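Local coordinates for ochratoxinase (Aspergillus niger, PDB 4C60), which hydrolyses the amide bond of the mycotoxin ochratoxin A to ochratoxin alpha and phenylalanine, acting as a zinc-dependent carboxypeptidase built as a homooctamer, at residues G162-M167 / G177-A182; V202-A207 / S243-G248; V285-V290 / G334-P339. All blocks are in the same frame, centred on the assembly; numbering follows the deposited sequence.

Interaction 1: G162-M167 / G177-A182; sequences GSYGVM and GPLCIA
Tyr-164, the last residue of helix 157-164, lies against Leu-179 and Ile-181 of strand 179-181, so the helix of a beta-alpha-beta unit ends on the strand that closes it; the unit's other strand, 142-144, pairs in parallel with 179-181. The direct polar link is one backbone hydrogen bond, from Ile-181 N to Tyr-164 O over 3.0 Å and fairly straight at 161°. The donor stands well above the carbonyl plane, and the same oxygen also takes a CA-H contact from Cys-180. Gly-165, where the chain leaves the helix, answers with its own CA-H contact to Ile-181 O at 3.4 Å. With CG anti to the carbonyl carbon (chi1 -60°), the tyrosine ring is laid along the backbone of Pro-178 and Leu-179, and the backbone oxygen of Leu-179 comes within 3.2 Å of Tyr-164 CD1. Ser-163 CB sits over the centre of one ring face, while Leu-179 CB covers the opposite face nearer the rim. Pro-178 comes in at a slant, its CD 3.8 Å from Tyr-164 CE1, and Leu-179 CD1 meets Tyr-164 CE2 at 4.1 Å. Behind the ring, Tyr-164 CB rests on Ile-181 CG1. Leu-86 of helix 83-87 and Ile-152 also touch this tyrosine. Helix 185-198 backs the other end of the contact, where both Val-166 and Cys-180 lean on it. A water ties the two backbones together there, accepting from Val-166 N at 2.9 Å and donating to Ile-181 O. Val-166 CG1 packs on Cys-180 SG, 3.5 Å away.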
ATOM      1  N   GLY F 162       3.024   8.681   8.708  1.00 25.34           N
ATOM      2  CA  GLY F 162       3.208   7.248   8.493  1.00 25.45           C
ATOM      3  C   GLY F 162       3.580   6.580   9.802  1.00 24.88           C
ATOM      4  O   GLY F 162       3.094   5.500  10.100  1.00 24.22           O
ATOM      5  N   SER F 163       4.420   7.251  10.592  1.00 24.90           N
ATOM      6  CA  SER F 163       4.811   6.748  11.905  1.00 24.89           C
ATOM      7  C   SER F 163       3.736   6.891  12.969  1.00 24.88           C
ATOM      8  O   SER F 163       3.454   5.941  13.687  1.00 24.60           O
ATOM      9  CB  SER F 163       6.063   7.446  12.402  1.00 25.02           C
ATOM     10  OG  SER F 163       7.183   7.058  11.640  1.00 26.45           O
ATOM     11  N   TYR F 164       3.091   8.044  13.041  1.00 25.48           N
ATOM     12  CA  TYR F 164       2.241   8.351  14.190  1.00 26.16           C
ATOM     13  C   TYR F 164       0.751   8.606  13.913  1.00 25.70           C
ATOM     14  O   TYR F 164      -0.020   8.821  14.859  1.00 25.71           O
ATOM     15  CB  TYR F 164       2.815   9.555  14.885  1.00 27.01           C
ATOM     16  CG  TYR F 164       4.215   9.344  15.370  1.00 28.20           C
ATOM     17  CD1 TYR F 164       4.566   8.197  16.056  1.00 28.98           C
ATOM     18  CD2 TYR F 164       5.193  10.306  15.169  1.00 29.87           C
ATOM     19  CE1 TYR F 164       5.857   8.003  16.526  1.00 29.72           C
ATOM     20  CE2 TYR F 164       6.493  10.111  15.617  1.00 30.41           C
ATOM     21  CZ  TYR F 164       6.814   8.959  16.304  1.00 30.30           C
ATOM     22  OH  TYR F 164       8.090   8.768  16.780  1.00 31.49           O
ATOM     23  N   GLY F 165       0.335   8.533  12.650  1.00 24.69           N
ATOM     24  CA  GLY F 165      -1.057   8.735  12.298  1.00 25.14           C
ATOM     25  C   GLY F 165      -1.931   7.561  12.693  1.00 25.34           C
ATOM     26  O   GLY F 165      -1.424   6.495  13.034  1.00 26.19           O
ATOM     27  N   VAL F 166      -3.245   7.749  12.595  1.00 25.78           N
ATOM     28  CA  VAL F 166      -4.220   6.707  12.943  1.00 26.09           C
ATOM     29  C   VAL F 166      -4.929   6.123  11.723  1.00 26.13           C
ATOM     30  O   VAL F 166      -5.937   5.422  11.859  1.00 25.91           O
ATOM     31  CB  VAL F 166      -5.256   7.214  13.987  1.00 25.93           C
ATOM     32  CG1 VAL F 166      -4.536   7.688  15.240  1.00 25.95           C
ATOM     33  CG2 VAL F 166      -6.146   8.323  13.420  1.00 26.45           C
ATOM     34  N   MET F 167      -4.406   6.411  10.542  1.00 27.07           N
ATOM     35  CA  MET F 167      -4.824   5.731   9.317  1.00 28.40           C
ATOM     36  C   MET F 167      -3.762   4.691   8.958  1.00 27.28           C
ATOM     37  O   MET F 167      -2.657   4.710   9.521  1.00 26.21           O
ATOM     38  CB  MET F 167      -4.978   6.744   8.175  1.00 30.11           C
ATOM     39  CG  MET F 167      -3.650   7.284   7.617  1.00 32.18           C
ATOM     40  SD  MET F 167      -2.679   8.347   8.741  1.00 36.79           S
ATOM     41  CE  MET F 167      -3.633   9.880   8.626  1.00 33.84           C
ATOM     42  N   GLY F 177       3.549   4.635  19.709  1.00 25.14           N
ATOM     43  CA  GLY F 177       4.730   5.467  19.841  1.00 25.72           C
ATOM     44  C   GLY F 177       4.571   6.534  20.914  1.00 26.01           C
ATOM     45  O   GLY F 177       3.604   6.520  21.656  1.00 25.41           O
ATOM     46  N   PRO F 178       5.518   7.479  20.982  1.00 26.16           N
ATOM     47  CA  PRO F 178       5.398   8.581  21.927  1.00 27.11           C
ATOM     48  C   PRO F 178       4.439   9.687  21.509  1.00 27.68           C
ATOM     49  O   PRO F 178       4.088  10.514  22.323  1.00 26.41           O
ATOM     50  CB  PRO F 178       6.822   9.130  22.012  1.00 27.02           C
ATOM     51  CG  PRO F 178       7.549   8.634  20.818  1.00 26.38           C
ATOM     52  CD  PRO F 178       6.772   7.516  20.211  1.00 26.32           C
ATOM     53  N   LEU F 179       4.069   9.728  20.237  1.00 29.78           N
ATOM     54  CA  LEU F 179       3.178  10.768  19.713  1.00 32.37           C
ATOM     55  C   LEU F 179       2.140  10.150  18.789  1.00 30.07           C
ATOM     56  O   LEU F 179       2.360   9.101  18.182  1.00 29.75           O
ATOM     57  CB  LEU F 179       3.948  11.882  18.963  1.00 36.09           C
ATOM     58  CG  LEU F 179       5.257  12.372  19.632  1.00 41.38           C
ATOM     59  CD1 LEU F 179       6.322  12.869  18.634  1.00 42.31           C
ATOM     60  CD2 LEU F 179       4.968  13.414  20.728  1.00 42.88           C
ATOM     61  N   CYS F 180       0.999  10.814  18.719  1.00 28.79           N
ATOM     62  CA  CYS F 180      -0.112  10.386  17.906  1.00 28.16           C
ATOM     63  C   CYS F 180      -0.684  11.620  17.216  1.00 26.36           C
ATOM     64  O   CYS F 180      -1.075  12.569  17.877  1.00 24.71           O
ATOM     65  CB  CYS F 180      -1.185   9.723  18.775  1.00 28.75           C
ATOM     66  SG  CYS F 180      -2.590   9.070  17.830  1.00 30.45           S
ATOM     67  N   ILE F 181      -0.701  11.592  15.881  1.00 25.31           N
ATOM     68  CA  ILE F 181      -1.231  12.682  15.072  1.00 23.76           C
ATOM     69  C   ILE F 181      -2.611  12.300  14.549  1.00 22.91           C
ATOM     70  O   ILE F 181      -2.770  11.256  13.911  1.00 22.17           O
ATOM     71  CB  ILE F 181      -0.293  12.993  13.892  1.00 23.45           C
ATOM     72  CG1 ILE F 181       1.160  13.157  14.396  1.00 23.35           C
ATOM     73  CG2 ILE F 181      -0.909  14.101  13.029  1.00 23.42           C
ATOM     74  CD1 ILE F 181       1.618  14.546  14.651  1.00 24.20           C
ATOM     75  N   ALA F 182      -3.599  13.149  14.838  1.00 22.40           N
ATOM     76  CA  ALA F 182      -4.972  12.930  14.416  1.00 22.58           C
ATOM     77  C   ALA F 182      -5.649  14.255  14.072  1.00 23.22           C
ATOM     78  O   ALA F 182      -5.452  15.254  14.747  1.00 23.83           O
ATOM     79  CB  ALA F 182      -5.747  12.188  15.486  1.00 22.05           C
TER
HETATM   80  O   HOH W   1      -3.861  10.466  11.770  1.00 18.77           O

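Interaction 2: V202-A207 / S243-G248; sequences VIKVMA and SAHVHG
The imidazole of His-245 has the amine of Lys-204 at its edge, near the ring plane, while Met-206 SD approaches it at a slant, 4.3 Å from the centroid and 30° off the normal. Other rings complete its surroundings: His-149 stacks on it and His-265 meets it at about 80°, while His-245 NE2 is hydrogen-bonded to Gly-209 O. The lysine gets there by a bend: CG starts anti to the backbone N (chi1 161°), then the turn at chi2 carries CD past Ser-243 O and brings Lys-204 NZ to 3.6 Å from His-245 CB. The methionine, also bent at chi2, places Met-206 SD 3.8 Å from His-245 CB. Ser-243 stands on this face too, its OG held by Glu-264 OE2. Beneath the side chains, strands 203-206 and 243-246 run parallel, 4.8 Å apart at their closest, with four backbone hydrogen bonds: Ser-243 N to Ile-203 O (2.7 Å), Val-205 N to Ser-243 O, His-245 N to Val-205 O (2.9 Å), and a more bent one from Ala-207 N to His-245 O. On the other face of the sheet the contact is apolar: Val-205 CG2 meets Ala-244 CB at 3.9 Å, and Ala-207 CB lies 3.7 Å from Val-246 CG1. Helix 225-237 covers Val-205 on that side and helix 249-258 covers Ala-244. Strand 203-206, helix 225-237 and strand 242-246 form a parallel beta-alpha-beta unit of the amidohydrolase TIM barrel, helix-covered outside and carrying the two-zinc site inside: Lys-204 serves both zinc ions and His-245 the second.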
ATOM      1  N   VAL F 202      -4.340   7.920  31.594  1.00 24.84           N
ATOM      2  CA  VAL F 202      -4.616   9.342  31.419  1.00 24.05           C
ATOM      3  C   VAL F 202      -4.480   9.618  29.917  1.00 23.31           C
ATOM      4  O   VAL F 202      -3.902   8.797  29.183  1.00 23.30           O
ATOM      5  CB  VAL F 202      -3.688  10.234  32.283  1.00 24.73           C
ATOM      6  CG1 VAL F 202      -2.265  10.244  31.760  1.00 25.27           C
ATOM      7  CG2 VAL F 202      -4.219  11.652  32.365  1.00 25.53           C
ATOM      8  N   ILE F 203      -5.080  10.716  29.450  1.00 22.76           N
ATOM      9  CA  ILE F 203      -4.953  11.159  28.057  1.00 21.89           C
ATOM     10  C   ILE F 203      -4.310  12.550  28.068  1.00 21.87           C
ATOM     11  O   ILE F 203      -4.697  13.405  28.846  1.00 22.02           O
ATOM     12  CB  ILE F 203      -6.321  11.171  27.342  1.00 21.82           C
ATOM     13  CG1 ILE F 203      -6.953   9.781  27.309  1.00 22.03           C
ATOM     14  CG2 ILE F 203      -6.192  11.680  25.921  1.00 21.92           C
ATOM     15  CD1 ILE F 203      -6.184   8.759  26.501  1.00 22.15           C
ATOM     16  N   LYS F 204      -3.325  12.754  27.201  1.00 22.59           N
ATOM     17  CA  LYS F 204      -2.632  14.034  27.057  1.00 23.63           C
ATOM     18  C   LYS F 204      -2.828  14.614  25.663  1.00 22.97           C
ATOM     19  O   LYS F 204      -2.646  13.908  24.673  1.00 22.14           O
ATOM     20  CB  LYS F 204      -1.151  13.798  27.342  1.00 26.11           C
ATOM     21  CG  LYS F 204      -0.144  14.816  26.851  1.00 28.07           C
ATOM     22  CD  LYS F 204      -0.245  16.193  27.470  1.00 29.32           C
ATOM     23  CE  LYS F 204       1.103  16.915  27.301  1.00 31.41           C
ATOM     24  NZ  LYS F 204       1.394  17.902  28.377  1.00 33.58           N
ATOM     25  N   VAL F 205      -3.242  15.883  25.596  1.00 23.51           N
ATOM     26  CA  VAL F 205      -3.375  16.610  24.333  1.00 24.06           C
ATOM     27  C   VAL F 205      -2.495  17.842  24.281  1.00 24.95           C
ATOM     28  O   VAL F 205      -2.188  18.452  25.310  1.00 25.42           O
ATOM     29  CB  VAL F 205      -4.816  17.080  24.042  1.00 24.22           C
ATOM     30  CG1 VAL F 205      -5.762  15.912  24.075  1.00 23.62           C
ATOM     31  CG2 VAL F 205      -5.274  18.168  25.012  1.00 25.07           C
ATOM     32  N   MET F 206      -2.060  18.173  23.070  1.00 26.11           N
ATOM     33  CA  MET F 206      -1.407  19.438  22.803  1.00 27.52           C
ATOM     34  C   MET F 206      -2.514  20.403  22.426  1.00 27.28           C
ATOM     35  O   MET F 206      -3.176  20.215  21.400  1.00 28.46           O
ATOM     36  CB  MET F 206      -0.399  19.295  21.671  1.00 28.76           C
ATOM     37  CG  MET F 206       0.645  18.220  21.896  1.00 29.62           C
ATOM     38  SD  MET F 206       1.598  18.469  23.407  1.00 31.32           S
ATOM     39  CE  MET F 206       3.010  17.404  23.090  1.00 31.91           C
ATOM     40  N   ALA F 207      -2.722  21.416  23.260  1.00 26.85           N
ATOM     41  CA  ALA F 207      -3.826  22.352  23.101  1.00 26.89           C
ATOM     42  C   ALA F 207      -3.330  23.755  22.823  1.00 28.26           C
ATOM     43  O   ALA F 207      -4.128  24.688  22.703  1.00 29.32           O
ATOM     44  CB  ALA F 207      -4.691  22.354  24.346  1.00 26.70           C
ATOM     45  N   SER F 243      -5.332  15.654  30.257  1.00 24.79           N
ATOM     46  CA  SER F 243      -4.374  16.675  30.629  1.00 25.30           C
ATOM     47  C   SER F 243      -4.029  17.443  29.373  1.00 24.65           C
ATOM     48  O   SER F 243      -3.761  16.845  28.337  1.00 23.49           O
ATOM     49  CB  SER F 243      -3.121  16.020  31.164  1.00 26.20           C
ATOM     50  OG  SER F 243      -2.141  16.991  31.477  1.00 27.44           O
ATOM     51  N   ALA F 244      -4.024  18.769  29.472  1.00 25.24           N
ATOM     52  CA  ALA F 244      -3.760  19.630  28.317  1.00 24.34           C
ATOM     53  C   ALA F 244      -2.497  20.471  28.473  1.00 24.66           C
ATOM     54  O   ALA F 244      -2.321  21.170  29.465  1.00 25.32           O
ATOM     55  CB  ALA F 244      -4.952  20.538  28.066  1.00 24.26           C
ATOM     56  N   HIS F 245      -1.619  20.355  27.487  1.00 24.55           N
ATOM     57  CA  HIS F 245      -0.473  21.229  27.322  1.00 25.49           C
ATOM     58  C   HIS F 245      -1.035  22.568  26.860  1.00 25.24           C
ATOM     59  O   HIS F 245      -1.669  22.642  25.818  1.00 23.53           O
ATOM     60  CB  HIS F 245       0.466  20.627  26.266  1.00 25.74           C
ATOM     61  CG  HIS F 245       1.528  21.562  25.768  1.00 26.63           C
ATOM     62  ND1 HIS F 245       2.846  21.469  26.164  1.00 27.75           N
ATOM     63  CD2 HIS F 245       1.481  22.563  24.857  1.00 26.81           C
ATOM     64  CE1 HIS F 245       3.562  22.390  25.543  1.00 28.48           C
ATOM     65  NE2 HIS F 245       2.757  23.070  24.744  1.00 28.00           N
ATOM     66  N   VAL F 246      -0.817  23.618  27.660  1.00 26.96           N
ATOM     67  CA  VAL F 246      -1.330  24.982  27.362  1.00 27.20           C
ATOM     68  C   VAL F 246      -0.396  26.103  27.805  1.00 28.46           C
ATOM     69  O   VAL F 246       0.136  26.101  28.918  1.00 29.46           O
ATOM     70  CB  VAL F 246      -2.717  25.236  27.981  1.00 26.77           C
ATOM     71  CG1 VAL F 246      -3.790  24.517  27.192  1.00 25.94           C
ATOM     72  CG2 VAL F 246      -2.768  24.786  29.434  1.00 27.94           C
ATOM     73  N   HIS F 247      -0.204  27.080  26.935  1.00 28.84           N
ATOM     74  CA  HIS F 247       0.543  28.270  27.307  1.00 30.31           C
ATOM     75  C   HIS F 247      -0.353  29.498  27.225  1.00 30.90           C
ATOM     76  O   HIS F 247      -0.733  30.064  28.241  1.00 31.80           O
ATOM     77  CB  HIS F 247       1.782  28.415  26.424  1.00 30.68           C
ATOM     78  CG  HIS F 247       2.885  27.473  26.785  1.00 30.97           C
ATOM     79  ND1 HIS F 247       3.683  27.657  27.893  1.00 32.33           N
ATOM     80  CD2 HIS F 247       3.337  26.348  26.185  1.00 30.33           C
ATOM     81  CE1 HIS F 247       4.580  26.691  27.958  1.00 32.46           C
ATOM     82  NE2 HIS F 247       4.384  25.878  26.936  1.00 31.30           N
ATOM     83  N   GLY F 248      -0.730  29.880  26.016  1.00 31.24           N
ATOM     84  CA  GLY F 248      -1.536  31.077  25.830  1.00 32.57           C
ATOM     85  C   GLY F 248      -2.960  30.896  26.321  1.00 32.29           C
ATOM     86  O   GLY F 248      -3.429  29.778  26.492  1.00 31.15           O
TER

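Interaction 3: V285-V290 / G334-P339; sequences VATRSV and GTDTAP
Val-285, Thr-287 and Val-290 pack against the loop made by Gly-334, Thr-335 and Asp-336, a largely van der Waals contact helped by a shared water, set where the chain leaves two adjacent parallel strands, 283-285 and 331-332. Gly-334 has no side chain, and Val-285 uses the room: its CG1, anti to the backbone N (chi1 -174°), lies 3.7 Å from Gly-334 N. The two backbones come closest at Thr-287, whose CA-H points at Gly-334 O, with 3.2 Å from Thr-287 CA to that oxygen (154° at the hydrogen). A water joins them as well, accepting from Thr-287 N at 2.6 Å and from Gly-334 N at 3.1 Å. Thr-287 and Asp-336 both have left-handed helical backbone angles in the loops that follow their strands. These loops belong to the TIM barrel of a metal-dependent amidohydrolase, whose active site lies at the C-terminal ends of the barrel strands, and Asp-336 is an active-site residue. Asp-336 CB heads toward the start of helix 288-297, where Val-290 CG2 touches it at 3.6 Å; the same methyl lies 3.8 Å from Asp-336 OD2. Thr-287 CG2 faces the aspartate too, but the spacing modelled between it and Asp-336 CB is too short to trust. Around this pair lie zinc ligands, His-265 against Thr-287 and His-71 against Asp-336, while the backbones of His-69 and Asp-336 are hydrogen-bonded. The methyl CG2 of Thr-335 packs against Ser-289 CB at 3.6 Å. Both hydroxyls there are held by carboxylates, Ser-289 OG by Glu-346 and Thr-335 OG1 by Asp-67.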
ATOM      1  N   VAL F 285      -0.541  22.182  36.962  1.00 28.92           N
ATOM      2  CA  VAL F 285       0.811  21.628  36.986  1.00 29.04           C
ATOM      3  C   VAL F 285       1.749  22.539  36.206  1.00 29.91           C
ATOM      4  O   VAL F 285       1.696  22.578  34.989  1.00 30.51           O
ATOM      5  CB  VAL F 285       0.846  20.224  36.374  1.00 28.74           C
ATOM      6  CG1 VAL F 285       2.232  19.604  36.556  1.00 28.65           C
ATOM      7  CG2 VAL F 285      -0.232  19.355  37.017  1.00 28.52           C
ATOM      8  N   ALA F 286       2.582  23.278  36.936  1.00 30.79           N
ATOM      9  CA  ALA F 286       3.291  24.436  36.400  1.00 31.64           C
ATOM     10  C   ALA F 286       4.512  24.068  35.567  1.00 31.79           C
ATOM     11  O   ALA F 286       4.793  24.722  34.569  1.00 31.13           O
ATOM     12  CB  ALA F 286       3.698  25.373  37.525  1.00 32.13           C
ATOM     13  N   THR F 287       5.222  23.021  35.983  1.00 31.54           N
ATOM     14  CA  THR F 287       6.474  22.648  35.340  1.00 32.50           C
ATOM     15  C   THR F 287       7.478  23.805  35.238  1.00 32.91           C
ATOM     16  O   THR F 287       8.012  24.085  34.157  1.00 34.66           O
ATOM     17  CB  THR F 287       6.185  22.236  33.856  1.00 33.43           C
ATOM     18  OG1 THR F 287       4.764  22.051  33.637  1.00 34.46           O
ATOM     19  CG2 THR F 287       6.899  20.989  33.494  1.00 33.68           C
ATOM     20  N   ARG F 288       7.786  24.432  36.359  1.00 32.22           N
ATOM     21  CA  ARG F 288       8.665  25.576  36.353  1.00 33.04           C
ATOM     22  C   ARG F 288      10.093  25.204  35.943  1.00 34.06           C
ATOM     23  O   ARG F 288      10.803  26.038  35.386  1.00 35.77           O
ATOM     24  CB  ARG F 288       8.636  26.259  37.720  1.00 33.03           C
ATOM     25  CG  ARG F 288       9.469  27.535  37.828  1.00 34.74           C
ATOM     26  CD  ARG F 288       8.935  28.671  36.974  1.00 35.43           C
ATOM     27  NE  ARG F 288       9.901  29.756  36.850  1.00 36.93           N
ATOM     28  CZ  ARG F 288       9.676  30.906  36.205  1.00 37.62           C
ATOM     29  NH1 ARG F 288       8.516  31.148  35.613  1.00 36.91           N
ATOM     30  NH2 ARG F 288      10.629  31.820  36.152  1.00 39.30           N
ATOM     31  N   SER F 289      10.506  23.966  36.213  1.00 33.84           N
ATOM     32  CA  SER F 289      11.861  23.483  35.897  1.00 34.79           C
ATOM     33  C   SER F 289      12.235  23.717  34.447  1.00 36.55           C
ATOM     34  O   SER F 289      13.360  24.100  34.134  1.00 38.30           O
ATOM     35  CB  SER F 289      11.990  21.982  36.196  1.00 33.34           C
ATOM     36  OG  SER F 289      11.969  21.729  37.589  1.00 33.12           O
ATOM     37  N   VAL F 290      11.271  23.479  33.572  1.00 36.94           N
ATOM     38  CA  VAL F 290      11.445  23.651  32.141  1.00 37.98           C
ATOM     39  C   VAL F 290      11.794  25.092  31.767  1.00 39.51           C
ATOM     40  O   VAL F 290      12.650  25.309  30.898  1.00 41.21           O
ATOM     41  CB  VAL F 290      10.188  23.114  31.398  1.00 38.00           C
ATOM     42  CG1 VAL F 290       9.596  24.101  30.395  1.00 39.01           C
ATOM     43  CG2 VAL F 290      10.530  21.795  30.727  1.00 38.47           C
ATOM     44  N   GLY F 334       5.144  18.865  38.750  1.00 28.91           N
ATOM     45  CA  GLY F 334       5.639  18.110  37.615  1.00 28.22           C
ATOM     46  C   GLY F 334       6.866  18.803  37.076  1.00 28.71           C
ATOM     47  O   GLY F 334       6.959  20.021  37.123  1.00 29.62           O
ATOM     48  N   THR F 335       7.803  18.036  36.545  1.00 28.88           N
ATOM     49  CA  THR F 335       9.103  18.584  36.114  1.00 30.37           C
ATOM     50  C   THR F 335       9.261  18.724  34.577  1.00 30.31           C
ATOM     51  O   THR F 335       9.920  19.657  34.104  1.00 31.01           O
ATOM     52  CB  THR F 335      10.249  17.716  36.663  1.00 30.82           C
ATOM     53  OG1 THR F 335      10.074  17.520  38.072  1.00 30.48           O
ATOM     54  CG2 THR F 335      11.595  18.369  36.427  1.00 32.53           C
ATOM     55  N   ASP F 336       8.600  17.832  33.824  1.00 29.33           N
ATOM     56  CA  ASP F 336       8.791  17.698  32.382  1.00 28.91           C
ATOM     57  C   ASP F 336      10.220  17.214  32.092  1.00 28.99           C
ATOM     58  O   ASP F 336      10.985  17.871  31.386  1.00 30.07           O
ATOM     59  CB  ASP F 336       8.471  19.007  31.644  1.00 29.83           C
ATOM     60  CG  ASP F 336       8.154  18.797  30.171  1.00 30.16           C
ATOM     61  OD1 ASP F 336       8.524  17.733  29.606  1.00 29.90           O
ATOM     62  OD2 ASP F 336       7.533  19.698  29.572  1.00 30.38           O
ATOM     63  N   THR F 337      10.548  16.028  32.593  1.00 27.96           N
ATOM     64  CA  THR F 337      11.860  15.425  32.378  1.00 28.46           C
ATOM     65  C   THR F 337      11.759  13.897  32.187  1.00 27.64           C
ATOM     66  O   THR F 337      10.684  13.307  32.287  1.00 25.84           O
ATOM     67  CB  THR F 337      12.789  15.760  33.566  1.00 29.10           C
ATOM     68  OG1 THR F 337      14.146  15.451  33.252  1.00 29.49           O
ATOM     69  CG2 THR F 337      12.380  15.001  34.822  1.00 28.31           C
ATOM     70  N   ALA F 338      12.884  13.280  31.840  1.00 28.34           N
ATOM     71  CA  ALA F 338      12.967  11.826  31.737  1.00 28.74           C
ATOM     72  C   ALA F 338      12.934  11.201  33.144  1.00 28.80           C
ATOM     73  O   ALA F 338      13.309  11.857  34.107  1.00 29.13           O
ATOM     74  CB  ALA F 338      14.242  11.423  31.015  1.00 29.44           C
ATOM     75  N   PRO F 339      12.488   9.937  33.262  1.00 28.23           N
ATOM     76  CA  PRO F 339      12.579   9.199  34.522  1.00 27.52           C
ATOM     77  C   PRO F 339      13.984   9.222  35.123  1.00 27.48           C
ATOM     78  O   PRO F 339      14.952   8.999  34.411  1.00 28.05           O
ATOM     79  CB  PRO F 339      12.217   7.766  34.115  1.00 27.93           C
ATOM     80  CG  PRO F 339      11.310   7.958  32.939  1.00 28.39           C
ATOM     81  CD  PRO F 339      11.865   9.134  32.194  1.00 28.81           C
TER
HETATM   82  O   HOH W   2       5.052  21.882  38.261  1.00 32.15           O

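Along the chain the three contacts follow in series, each closing before the next opens. Interaction 2 joins the first two strands of a five-strand parallel sheet, 203-206 and 242-246, and interaction 3 joins what follows its last two, 283-285 and 331-332; the centres of interactions 2 and 3 are about 14 Å apart. Interaction 1 lies further out, its centre about 17 Å from that of interaction 2 and 24 Å from that of interaction 3, but strand 142-144, partner of 179-181, also bonds to Lys-204 and Met-206 through Leu-143. Interactions 2 and 3 thus bring zinc ligands and the active-site aspartate to one pocket; interaction 1 lies beside it, the Pro-178 side chain about 7 Å from that of His-71.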